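Local atomic coordinates of ATP-dependent Clp protease proteolytic subunit (PDB entry 4JCQ), a protein that probably cleaves misfolded proteins into short peptides as the serine peptidase component of the ATP-dependent Clp protease. Residues H[28-32]-H[60-66]; H[94-98]-H[177-181]; H[117-121]-H[136-140]. All coordinates share one frame; numbering follows the deposited sequence.

In the fold
Interaction 2 is the core contact: all its touching residues are buried, and it is mainly apolar packing of a helix against a loop. Interactions 1 and 3 are partly buried and more polar. Interaction 1 is held by backbone hydrogen bonds between two loops that each lead into a helix. Interaction 3 sets a loop against helix 133-151, with a bridging water and an arginine. Interactions 1 and 3 meet where Val64 N probably bonds to Gly121 O and Val64 packs on Met139. Interactions 1 and 2 touch through Ile30 and Ile96. Interaction 1 reaches two neighbouring subunits and interaction 3 one of them; the segments of interaction 2 touch no other chain.

Interaction 1: residues H[28-32]-H[60-66]; sequences GEINQ and QGGHVEA
The imidazole of His63 turns an edge to residues 28-32. Ile30 O and Glu29 OE1 both lie at its edge, in the ring plane. His63 ND1 gives Ile30 O a weak hydrogen bond, and His63 CE1 lies 3.7 Å from Glu29 OE1. The Glu29 carboxylate is turned 66° from the ring. Glu29 gets there with CG anti to the backbone N (chi1 -180°) and an extended chain. Asn31 ND2 steadies Glu29 OE1 from above the carboxylate plane with a 3.3 Å hydrogen bond.

Ile30 O is gripped a second time. His63 N donates to it over 2.7 Å, almost straight and slightly tilted from the carbonyl plane. In the second bond of the pair, Ile30 N donates to Gly61 O at 2.9 Å, from above the carbonyl plane. Together they form a single parallel beta bridge between Ile30 and Gly62. Gly62 CA adds a CA-H...O contact to Ile30 O, at 3.4 Å. Ile30 lays CG1 along the Gly61 carbonyl, while its CG2 meets Ala66 CB at 3.8 Å. That same Ala66 methyl presses on the Asn31 carbonyl carbon.

In ClpP relatives the second glycine of the corresponding pair, whose counterpart here is probably Gly62, lends its N-H to the oxyanion hole. Gly61 next to it lies beside Ser91, the predicted nucleophile, and gives its own N-H to Ser59 OG. Gln32 NE2 binds Asn58 and Gln60 of a neighbouring subunit. The bridge carries on the parallel pairing of strands 23-27 and 53-59 just past their ends. From there the chains enter helices 32-48 and 64-76. Asn31 caps the first through Leu34 N, and His63 stands at the N-cap position of the second.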
ATOM      1  N   GLY H  28      15.118  13.703   7.659  1.00 19.75           N
ATOM      2  CA  GLY H  28      14.498  14.192   6.427  1.00 20.71           C
ATOM      3  C   GLY H  28      13.745  15.499   6.591  1.00 19.55           C
ATOM      4  O   GLY H  28      13.941  16.220   7.569  1.00 19.30           O
ATOM      5  N   GLU H  29      12.871  15.789   5.628  1.00 19.91           N
ATOM      6  CA  GLU H  29      12.141  17.057   5.575  1.00 21.07           C
ATOM      7  C   GLU H  29      11.199  17.250   6.763  1.00 20.03           C
ATOM      8  O   GLU H  29      10.473  16.330   7.151  1.00 20.24           O
ATOM      9  CB  GLU H  29      11.361  17.166   4.255  1.00 24.64           C
ATOM     10  CG  GLU H  29      10.569  18.455   4.087  1.00 28.26           C
ATOM     11  CD  GLU H  29       9.769  18.489   2.798  1.00 35.92           C
ATOM     12  OE1 GLU H  29       8.530  18.350   2.865  1.00 38.26           O
ATOM     13  OE2 GLU H  29      10.379  18.651   1.720  1.00 40.19           O
ATOM     14  N   ILE H  30      11.229  18.450   7.337  1.00 19.28           N
ATOM     15  CA  ILE H  30      10.295  18.830   8.395  1.00 19.16           C
ATOM     16  C   ILE H  30       8.980  19.264   7.750  1.00 20.19           C
ATOM     17  O   ILE H  30       8.898  20.325   7.131  1.00 21.46           O
ATOM     18  CB  ILE H  30      10.861  19.958   9.295  1.00 18.79           C
ATOM     19  CG1 ILE H  30      12.262  19.601   9.827  1.00 18.57           C
ATOM     20  CG2 ILE H  30       9.907  20.283  10.445  1.00 19.40           C
ATOM     21  CD1 ILE H  30      12.349  18.287  10.587  1.00 18.20           C
ATOM     22  N   ASN H  31       7.964  18.417   7.876  1.00 20.82           N
ATOM     23  CA  ASN H  31       6.628  18.714   7.363  1.00 22.31           C
ATOM     24  C   ASN H  31       5.562  18.297   8.371  1.00 23.28           C
ATOM     25  O   ASN H  31       5.883  17.702   9.405  1.00 23.44           O
ATOM     26  CB  ASN H  31       6.397  18.060   5.990  1.00 22.73           C
ATOM     27  CG  ASN H  31       6.702  16.570   5.979  1.00 24.48           C
ATOM     28  OD1 ASN H  31       6.450  15.856   6.951  1.00 22.91           O
ATOM     29  ND2 ASN H  31       7.235  16.089   4.860  1.00 26.12           N
ATOM     30  N   GLN H  32       4.303  18.617   8.076  1.00 24.66           N
ATOM     31  CA  GLN H  32       3.193  18.339   8.992  1.00 26.51           C
ATOM     32  C   GLN H  32       3.025  16.844   9.283  1.00 25.20           C
ATOM     33  O   GLN H  32       2.660  16.459  10.397  1.00 25.84           O
ATOM     34  CB  GLN H  32       1.889  18.961   8.472  1.00 31.28           C
ATOM     35  CG  GLN H  32       1.795  20.464   8.714  1.00 35.98           C
ATOM     36  CD  GLN H  32       0.650  21.129   7.968  1.00 38.63           C
ATOM     37  OE1 GLN H  32       0.385  20.822   6.802  1.00 39.90           O
ATOM     38  NE2 GLN H  32      -0.030  22.058   8.636  1.00 37.00           N
ATOM     39  N   GLN H  60      17.564  18.792   6.875  1.00 20.52           N
ATOM     40  CA  GLN H  60      17.859  20.005   6.127  1.00 21.64           C
ATOM     41  C   GLN H  60      16.848  21.118   6.431  1.00 21.18           C
ATOM     42  O   GLN H  60      17.012  22.255   5.986  1.00 21.85           O
ATOM     43  CB  GLN H  60      17.871  19.692   4.619  1.00 24.95           C
ATOM     44  CG  GLN H  60      16.533  19.221   4.037  1.00 27.04           C
ATOM     45  CD  GLN H  60      16.302  17.712   4.111  1.00 28.92           C
ATOM     46  OE1 GLN H  60      16.692  17.037   5.074  1.00 25.67           O
ATOM     47  NE2 GLN H  60      15.642  17.176   3.085  1.00 32.73           N
ATOM     48  N   GLY H  61      15.808  20.779   7.190  1.00 19.44           N
ATOM     49  CA  GLY H  61      14.728  21.712   7.501  1.00 18.25           C
ATOM     50  C   GLY H  61      13.460  21.382   6.735  1.00 17.58           C
ATOM     51  O   GLY H  61      13.250  20.238   6.327  1.00 17.47           O
ATOM     52  N   GLY H  62      12.617  22.390   6.541  1.00 18.41           N
ATOM     53  CA  GLY H  62      11.358  22.220   5.824  1.00 19.51           C
ATOM     54  C   GLY H  62      10.383  23.348   6.106  1.00 21.05           C
ATOM     55  O   GLY H  62      10.685  24.515   5.852  1.00 23.26           O
ATOM     56  N   HIS H  63       9.218  22.995   6.642  1.00 21.25           N
ATOM     57  CA  HIS H  63       8.138  23.954   6.881  1.00 21.00           C
ATOM     58  C   HIS H  63       8.196  24.510   8.276  1.00 20.28           C
ATOM     59  O   HIS H  63       8.236  23.755   9.252  1.00 20.05           O
ATOM     60  CB  HIS H  63       6.784  23.295   6.626  1.00 24.04           C
ATOM     61  CG  HIS H  63       6.577  22.859   5.193  1.00 27.02           C
ATOM     62  ND1 HIS H  63       7.128  21.738   4.689  1.00 28.92           N
ATOM     63  CD2 HIS H  63       5.842  23.433   4.158  1.00 30.49           C
ATOM     64  CE1 HIS H  63       6.771  21.603   3.399  1.00 30.57           C
ATOM     65  NE2 HIS H  63       5.984  22.640   3.074  1.00 31.76           N
ATOM     66  N   VAL H  64       8.194  25.839   8.375  1.00 20.59           N
ATOM     67  CA  VAL H  64       8.349  26.546   9.653  1.00 21.85           C
ATOM     68  C   VAL H  64       7.326  26.123  10.719  1.00 22.56           C
ATOM     69  O   VAL H  64       7.693  25.885  11.872  1.00 23.41           O
ATOM     70  CB  VAL H  64       8.377  28.092   9.463  1.00 23.10           C
ATOM     71  CG1 VAL H  64       7.127  28.593   8.744  1.00 24.63           C
ATOM     72  CG2 VAL H  64       8.570  28.813  10.794  1.00 22.79           C
ATOM     73  N   GLU H  65       6.059  26.008  10.324  1.00 23.88           N
ATOM     74  CA  GLU H  65       4.977  25.690  11.260  1.00 25.53           C
ATOM     75  C   GLU H  65       5.093  24.274  11.834  1.00 24.09           C
ATOM     76  O   GLU H  65       4.717  24.028  12.984  1.00 23.54           O
ATOM     77  CB  GLU H  65       3.599  25.919  10.614  1.00 28.72           C
ATOM     78  CG  GLU H  65       3.186  24.909   9.545  1.00 30.91           C
ATOM     79  CD  GLU H  65       3.824  25.147   8.182  1.00 32.81           C
ATOM     80  OE1 GLU H  65       4.527  26.164   7.992  1.00 32.84           O
ATOM     81  OE2 GLU H  65       3.615  24.301   7.288  1.00 33.95           O
ATOM     82  N   ALA H  66       5.617  23.354  11.027  1.00 23.02           N
ATOM     83  CA  ALA H  66       5.885  21.991  11.472  1.00 21.58           C
ATOM     84  C   ALA H  66       7.058  21.962  12.448  1.00 21.34           C
ATOM     85  O   ALA H  66       7.033  21.224  13.433  1.00 21.61           O
ATOM     86  CB  ALA H  66       6.161  21.091  10.279  1.00 21.31           C
TER

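Interaction 2: residues H[94-98]-H[177-181]; sequences ITIYL and GIVNE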
ATOM      1  N   ILE H  94      17.285  23.162  12.886  1.00 18.65           N
ATOM      2  CA  ILE H  94      18.000  23.891  13.943  1.00 19.67           C
ATOM      3  C   ILE H  94      17.043  24.358  15.042  1.00 20.01           C
ATOM      4  O   ILE H  94      17.356  24.268  16.235  1.00 19.92           O
ATOM      5  CB  ILE H  94      18.806  25.082  13.358  1.00 20.85           C
ATOM      6  CG1 ILE H  94      20.162  24.602  12.824  1.00 21.69           C
ATOM      7  CG2 ILE H  94      18.990  26.206  14.375  1.00 21.90           C
ATOM      8  CD1 ILE H  94      21.207  24.306  13.884  1.00 22.19           C
ATOM      9  N   THR H  95      15.873  24.842  14.631  1.00 20.80           N
ATOM     10  CA  THR H  95      14.840  25.292  15.561  1.00 21.38           C
ATOM     11  C   THR H  95      14.415  24.148  16.487  1.00 21.05           C
ATOM     12  O   THR H  95      14.294  24.335  17.701  1.00 22.37           O
ATOM     13  CB  THR H  95      13.632  25.875  14.799  1.00 22.48           C
ATOM     14  OG1 THR H  95      14.084  26.936  13.949  1.00 24.51           O
ATOM     15  CG2 THR H  95      12.580  26.425  15.763  1.00 23.66           C
ATOM     16  N   ILE H  96      14.214  22.968  15.907  1.00 20.69           N
ATOM     17  CA  ILE H  96      13.884  21.760  16.667  1.00 20.27           C
ATOM     18  C   ILE H  96      15.025  21.374  17.610  1.00 20.48           C
ATOM     19  O   ILE H  96      14.802  21.133  18.796  1.00 21.49           O
ATOM     20  CB  ILE H  96      13.548  20.579  15.728  1.00 19.20           C
ATOM     21  CG1 ILE H  96      12.220  20.838  15.008  1.00 19.03           C
ATOM     22  CG2 ILE H  96      13.495  19.263  16.499  1.00 19.54           C
ATOM     23  CD1 ILE H  96      12.008  19.988  13.773  1.00 18.88           C
ATOM     24  N   TYR H  97      16.241  21.329  17.072  1.00 20.52           N
ATOM     25  CA  TYR H  97      17.440  20.988  17.840  1.00 20.09           C
ATOM     26  C   TYR H  97      17.586  21.862  19.087  1.00 20.97           C
ATOM     27  O   TYR H  97      17.905  21.365  20.173  1.00 21.50           O
ATOM     28  CB  TYR H  97      18.684  21.103  16.944  1.00 19.34           C
ATOM     29  CG  TYR H  97      19.975  20.678  17.606  1.00 19.66           C
ATOM     30  CD1 TYR H  97      20.404  19.352  17.558  1.00 19.71           C
ATOM     31  CD2 TYR H  97      20.773  21.607  18.276  1.00 20.21           C
ATOM     32  CE1 TYR H  97      21.590  18.960  18.166  1.00 19.90           C
ATOM     33  CE2 TYR H  97      21.959  21.226  18.887  1.00 20.34           C
ATOM     34  CZ  TYR H  97      22.361  19.905  18.831  1.00 20.05           C
ATOM     35  OH  TYR H  97      23.537  19.534  19.440  1.00 20.28           O
ATOM     36  N   LEU H  98      17.324  23.158  18.925  1.00 21.47           N
ATOM     37  CA  LEU H  98      17.489  24.131  19.999  1.00 22.86           C
ATOM     38  C   LEU H  98      16.362  24.132  21.039  1.00 24.08           C
ATOM     39  O   LEU H  98      16.402  24.916  21.989  1.00 25.98           O
ATOM     40  CB  LEU H  98      17.692  25.538  19.417  1.00 23.44           C
ATOM     41  CG  LEU H  98      18.993  25.799  18.648  1.00 23.07           C
ATOM     42  CD1 LEU H  98      18.975  27.187  18.029  1.00 22.66           C
ATOM     43  CD2 LEU H  98      20.224  25.622  19.528  1.00 24.03           C
ATOM     44  N   GLY H 177      27.542  27.966  20.257  1.00 27.29           N
ATOM     45  CA  GLY H 177      26.579  27.744  21.335  1.00 26.64           C
ATOM     46  C   GLY H 177      25.399  26.870  20.941  1.00 25.33           C
ATOM     47  O   GLY H 177      24.435  26.742  21.698  1.00 25.72           O
ATOM     48  N   ILE H 178      25.473  26.271  19.754  1.00 23.37           N
ATOM     49  CA  ILE H 178      24.438  25.346  19.280  1.00 21.95           C
ATOM     50  C   ILE H 178      24.647  23.974  19.919  1.00 22.30           C
ATOM     51  O   ILE H 178      23.755  23.447  20.590  1.00 24.08           O
ATOM     52  CB  ILE H 178      24.440  25.224  17.736  1.00 20.43           C
ATOM     53  CG1 ILE H 178      24.150  26.582  17.087  1.00 20.01           C
ATOM     54  CG2 ILE H 178      23.425  24.185  17.269  1.00 20.55           C
ATOM     55  CD1 ILE H 178      24.589  26.675  15.637  1.00 20.91           C
ATOM     56  N   VAL H 179      25.835  23.410  19.711  1.00 22.29           N
ATOM     57  CA  VAL H 179      26.208  22.114  20.272  1.00 22.87           C
ATOM     58  C   VAL H 179      26.933  22.325  21.599  1.00 25.09           C
ATOM     59  O   VAL H 179      27.808  23.185  21.698  1.00 26.58           O
ATOM     60  CB  VAL H 179      27.120  21.330  19.301  1.00 21.77           C
ATOM     61  CG1 VAL H 179      27.579  20.013  19.916  1.00 22.25           C
ATOM     62  CG2 VAL H 179      26.407  21.082  17.978  1.00 20.25           C
ATOM     63  N   ASN H 180      26.567  21.546  22.614  1.00 26.74           N
ATOM     64  CA  ASN H 180      27.249  21.606  23.904  1.00 29.88           C
ATOM     65  C   ASN H 180      28.399  20.609  24.001  1.00 30.64           C
ATOM     66  O   ASN H 180      29.473  20.940  24.507  1.00 29.65           O
ATOM     67  CB  ASN H 180      26.267  21.382  25.055  1.00 30.90           C
ATOM     68  CG  ASN H 180      26.832  21.807  26.400  1.00 33.43           C
ATOM     69  OD1 ASN H 180      26.896  21.012  27.340  1.00 34.35           O
ATOM     70  ND2 ASN H 180      27.240  23.066  26.499  1.00 32.20           N
ATOM     71  N   GLU H 181      28.168  19.393  23.510  1.00 29.50           N
ATOM     72  CA  GLU H 181      29.139  18.312  23.637  1.00 31.05           C
ATOM     73  C   GLU H 181      29.180  17.443  22.381  1.00 29.82           C
ATOM     74  O   GLU H 181      28.142  17.009  21.879  1.00 28.75           O
ATOM     75  CB  GLU H 181      28.810  17.457  24.866  1.00 33.34           C
ATOM     76  CG  GLU H 181      29.915  16.504  25.295  1.00 38.59           C
ATOM     77  CD  GLU H 181      29.576  15.737  26.564  1.00 44.52           C
ATOM     78  OE1 GLU H 181      30.205  14.684  26.802  1.00 50.69           O
ATOM     79  OE2 GLU H 181      28.686  16.179  27.324  1.00 46.85           O
TER
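Ile178 pushes its CG2 methyl into a hollow made by Ile94, Tyr97 and Leu98. This is helix-to-loop packing in the core of the ClpP fold, the fold shared with the crotonases. The hollow belongs to helix 92-97 and its end, just after the predicted nucleophile Ser91. The spacing of the three residues puts them on one side of the helix. The loop follows helix 170-176, where Gly177 closes a Schellman motif and turns the chain toward strand 181-182.

The hollow has three walls. Ile94 CD1 forms one, 4.0 Å from Ile178 CG2. Leu98 CD2 forms another, at 4.2 Å from that methyl. The third is the Tyr97 ring, whose CE2 comes within 3.7 Å of Ile178 CG2. Tyr97 reaches out from the helix with CG anti to the backbone N (chi1 -176°), and it crosses Ile178 at about a right angle. Further out, Val179 continues the packing beside the tyrosine oxygen, with CG2 3.6 Å from Tyr97 OH. That hydroxyl is hydrogen-bonded to Phe106 O of strand 105-108, which fixes the far end of the ring.

Tyr113, Ile115, Leu168 and Thr151 also touch the Ile178 side chain. The buried carbonyl of Ile178 is satisfied by Arg105 NE. The same Ile178 O lies at the edge of the Tyr97 ring, in its plane, 3.3 Å from Tyr97 CE2.

Interaction 3: residues H[117-121]-H[136-140]; sequences QPAGG and IIRMR
Ala119 and its loop neighbours rest against Ile136, Met139 and Arg140 in a partly buried, water-bridged contact of loop and helix. The loop directly follows the predicted catalytic His116. The helix is 133-151, the long handle helix of the ClpP fold, which in relatives takes part in joining the two heptameric rings. Residues 123-130, part of the link between them, are not modelled.

Polar atoms tie the two together through water 1. The water donates to Ala119 O at 2.8 Å and to Ile136 O at 2.7 Å. Ile136 O also takes the helical bond from Arg140 N. Beside the water, Ile136 CG2 packs 3.5 Å from Ala119 O.

Arg140 wraps back to the loop because its chain is bent at chi2 and chi3 (56° and 61°). Its guanidinium turns an edge to the Pro118-Ala119 peptide, with Pro118 C and Ala119 N in its plane. NH1 comes close to Gln117 O, but at a poor angle for a hydrogen bond. NH2 makes a salt bridge to Asp163, which helps to hold the group in place.

Residues 118-121 form a type I beta turn, closed by a weak bond from Gly121 N to Pro118 O; Gly121 leaves it with a positive phi. The turn brings Gly120 and Gly121 to the end of Met139. Met139 SD lies 4.1 Å from Gly121 CA.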
ATOM      1  N   GLN H 117      17.505  30.691   7.869  1.00 22.13           N
ATOM      2  CA  GLN H 117      16.067  30.460   7.856  1.00 23.27           C
ATOM      3  C   GLN H 117      15.476  31.012   6.564  1.00 24.82           C
ATOM      4  O   GLN H 117      15.788  32.138   6.178  1.00 27.05           O
ATOM      5  CB  GLN H 117      15.391  31.101   9.077  1.00 23.15           C
ATOM      6  CG  GLN H 117      15.951  30.672  10.432  1.00 23.16           C
ATOM      7  CD  GLN H 117      15.748  29.194  10.743  1.00 22.79           C
ATOM      8  OE1 GLN H 117      14.742  28.597  10.368  1.00 24.59           O
ATOM      9  NE2 GLN H 117      16.708  28.601  11.446  1.00 21.26           N
ATOM     10  N   PRO H 118      14.634  30.213   5.880  1.00 26.97           N
ATOM     11  CA  PRO H 118      13.976  30.680   4.656  1.00 28.66           C
ATOM     12  C   PRO H 118      13.036  31.845   4.955  1.00 29.31           C
ATOM     13  O   PRO H 118      12.296  31.803   5.939  1.00 28.95           O
ATOM     14  CB  PRO H 118      13.185  29.453   4.188  1.00 30.13           C
ATOM     15  CG  PRO H 118      13.015  28.612   5.410  1.00 30.49           C
ATOM     16  CD  PRO H 118      14.261  28.828   6.213  1.00 27.86           C
ATOM     17  N   ALA H 119      13.084  32.877   4.116  1.00 31.21           N
ATOM     18  CA  ALA H 119      12.293  34.089   4.332  1.00 33.81           C
ATOM     19  C   ALA H 119      10.788  33.806   4.333  1.00 36.21           C
ATOM     20  O   ALA H 119      10.062  34.273   5.215  1.00 38.57           O
ATOM     21  CB  ALA H 119      12.644  35.143   3.293  1.00 33.87           C
ATOM     22  N   GLY H 120      10.330  33.032   3.353  1.00 37.50           N
ATOM     23  CA  GLY H 120       8.923  32.646   3.268  1.00 42.54           C
ATOM     24  C   GLY H 120       8.554  31.543   4.246  1.00 44.91           C
ATOM     25  O   GLY H 120       7.372  31.286   4.484  1.00 49.02           O
ATOM     26  N   GLY H 121       9.571  30.894   4.814  1.00 45.79           N
ATOM     27  CA  GLY H 121       9.381  29.776   5.736  1.00 44.27           C
ATOM     28  C   GLY H 121       9.205  28.444   5.026  1.00 47.39           C
ATOM     29  O   GLY H 121       8.856  27.445   5.660  1.00 46.84           O
ATOM     30  N   ILE H 136       6.668  38.184   7.114  1.00 28.05           N
ATOM     31  CA  ILE H 136       8.032  37.681   6.934  1.00 27.45           C
ATOM     32  C   ILE H 136       8.953  38.258   8.014  1.00 27.22           C
ATOM     33  O   ILE H 136       9.743  37.529   8.616  1.00 26.30           O
ATOM     34  CB  ILE H 136       8.583  37.995   5.521  1.00 27.78           C
ATOM     35  CG1 ILE H 136       7.846  37.165   4.465  1.00 28.43           C
ATOM     36  CG2 ILE H 136      10.086  37.735   5.444  1.00 27.39           C
ATOM     37  CD1 ILE H 136       8.131  37.572   3.031  1.00 29.56           C
ATOM     38  N   ILE H 137       8.826  39.562   8.256  1.00 28.35           N
ATOM     39  CA  ILE H 137       9.606  40.257   9.284  1.00 29.45           C
ATOM     40  C   ILE H 137       9.289  39.723  10.683  1.00 28.39           C
ATOM     41  O   ILE H 137      10.201  39.419  11.452  1.00 27.63           O
ATOM     42  CB  ILE H 137       9.403  41.794   9.212  1.00 31.70           C
ATOM     43  CG1 ILE H 137       9.909  42.353   7.872  1.00 33.00           C
ATOM     44  CG2 ILE H 137      10.069  42.505  10.387  1.00 31.76           C
ATOM     45  CD1 ILE H 137      11.340  41.986   7.523  1.00 35.56           C
ATOM     46  N   ARG H 138       7.999  39.601  10.993  1.00 29.43           N
ATOM     47  CA  ARG H 138       7.543  39.073  12.283  1.00 31.28           C
ATOM     48  C   ARG H 138       8.058  37.660  12.543  1.00 28.80           C
ATOM     49  O   ARG H 138       8.552  37.367  13.632  1.00 28.33           O
ATOM     50  CB  ARG H 138       6.016  39.083  12.357  1.00 34.99           C
ATOM     51  CG  ARG H 138       5.418  40.394  12.821  1.00 41.82           C
ATOM     52  CD  ARG H 138       3.933  40.223  13.082  1.00 47.36           C
ATOM     53  NE  ARG H 138       3.422  41.243  13.992  1.00 54.32           N
ATOM     54  CZ  ARG H 138       2.199  41.241  14.513  1.00 55.53           C
ATOM     55  NH1 ARG H 138       1.342  40.271  14.218  1.00 50.52           N
ATOM     56  NH2 ARG H 138       1.832  42.217  15.333  1.00 56.32           N
ATOM     57  N   MET H 139       7.931  36.797  11.536  1.00 28.48           N
ATOM     58  CA  MET H 139       8.419  35.418  11.599  1.00 28.50           C
ATOM     59  C   MET H 139       9.917  35.387  11.882  1.00 26.84           C
ATOM     60  O   MET H 139      10.370  34.658  12.765  1.00 24.99           O
ATOM     61  CB  MET H 139       8.118  34.689  10.284  1.00 31.50           C
ATOM     62  CG  MET H 139       8.498  33.216  10.260  1.00 35.52           C
ATOM     63  SD  MET H 139       8.392  32.481   8.612  1.00 41.32           S
ATOM     64  CE  MET H 139       6.624  32.481   8.327  1.00 43.11           C
ATOM     65  N   ARG H 140      10.672  36.190  11.133  1.00 26.82           N
ATOM     66  CA  ARG H 140      12.122  36.270  11.295  1.00 26.88           C
ATOM     67  C   ARG H 140      12.524  36.740  12.690  1.00 27.08           C
ATOM     68  O   ARG H 140      13.415  36.155  13.306  1.00 26.18           O
ATOM     69  CB  ARG H 140      12.742  37.169  10.215  1.00 28.08           C
ATOM     70  CG  ARG H 140      14.264  37.270  10.268  1.00 29.62           C
ATOM     71  CD  ARG H 140      14.940  35.902  10.194  1.00 31.23           C
ATOM     72  NE  ARG H 140      14.641  35.205   8.944  1.00 33.77           N
ATOM     73  CZ  ARG H 140      15.317  35.361   7.809  1.00 34.34           C
ATOM     74  NH1 ARG H 140      14.955  34.685   6.730  1.00 33.51           N
ATOM     75  NH2 ARG H 140      16.351  36.191   7.750  1.00 34.51           N
TER
HETATM   76  O   HOH W   1      10.545  35.005   7.896  1.00 35.54           O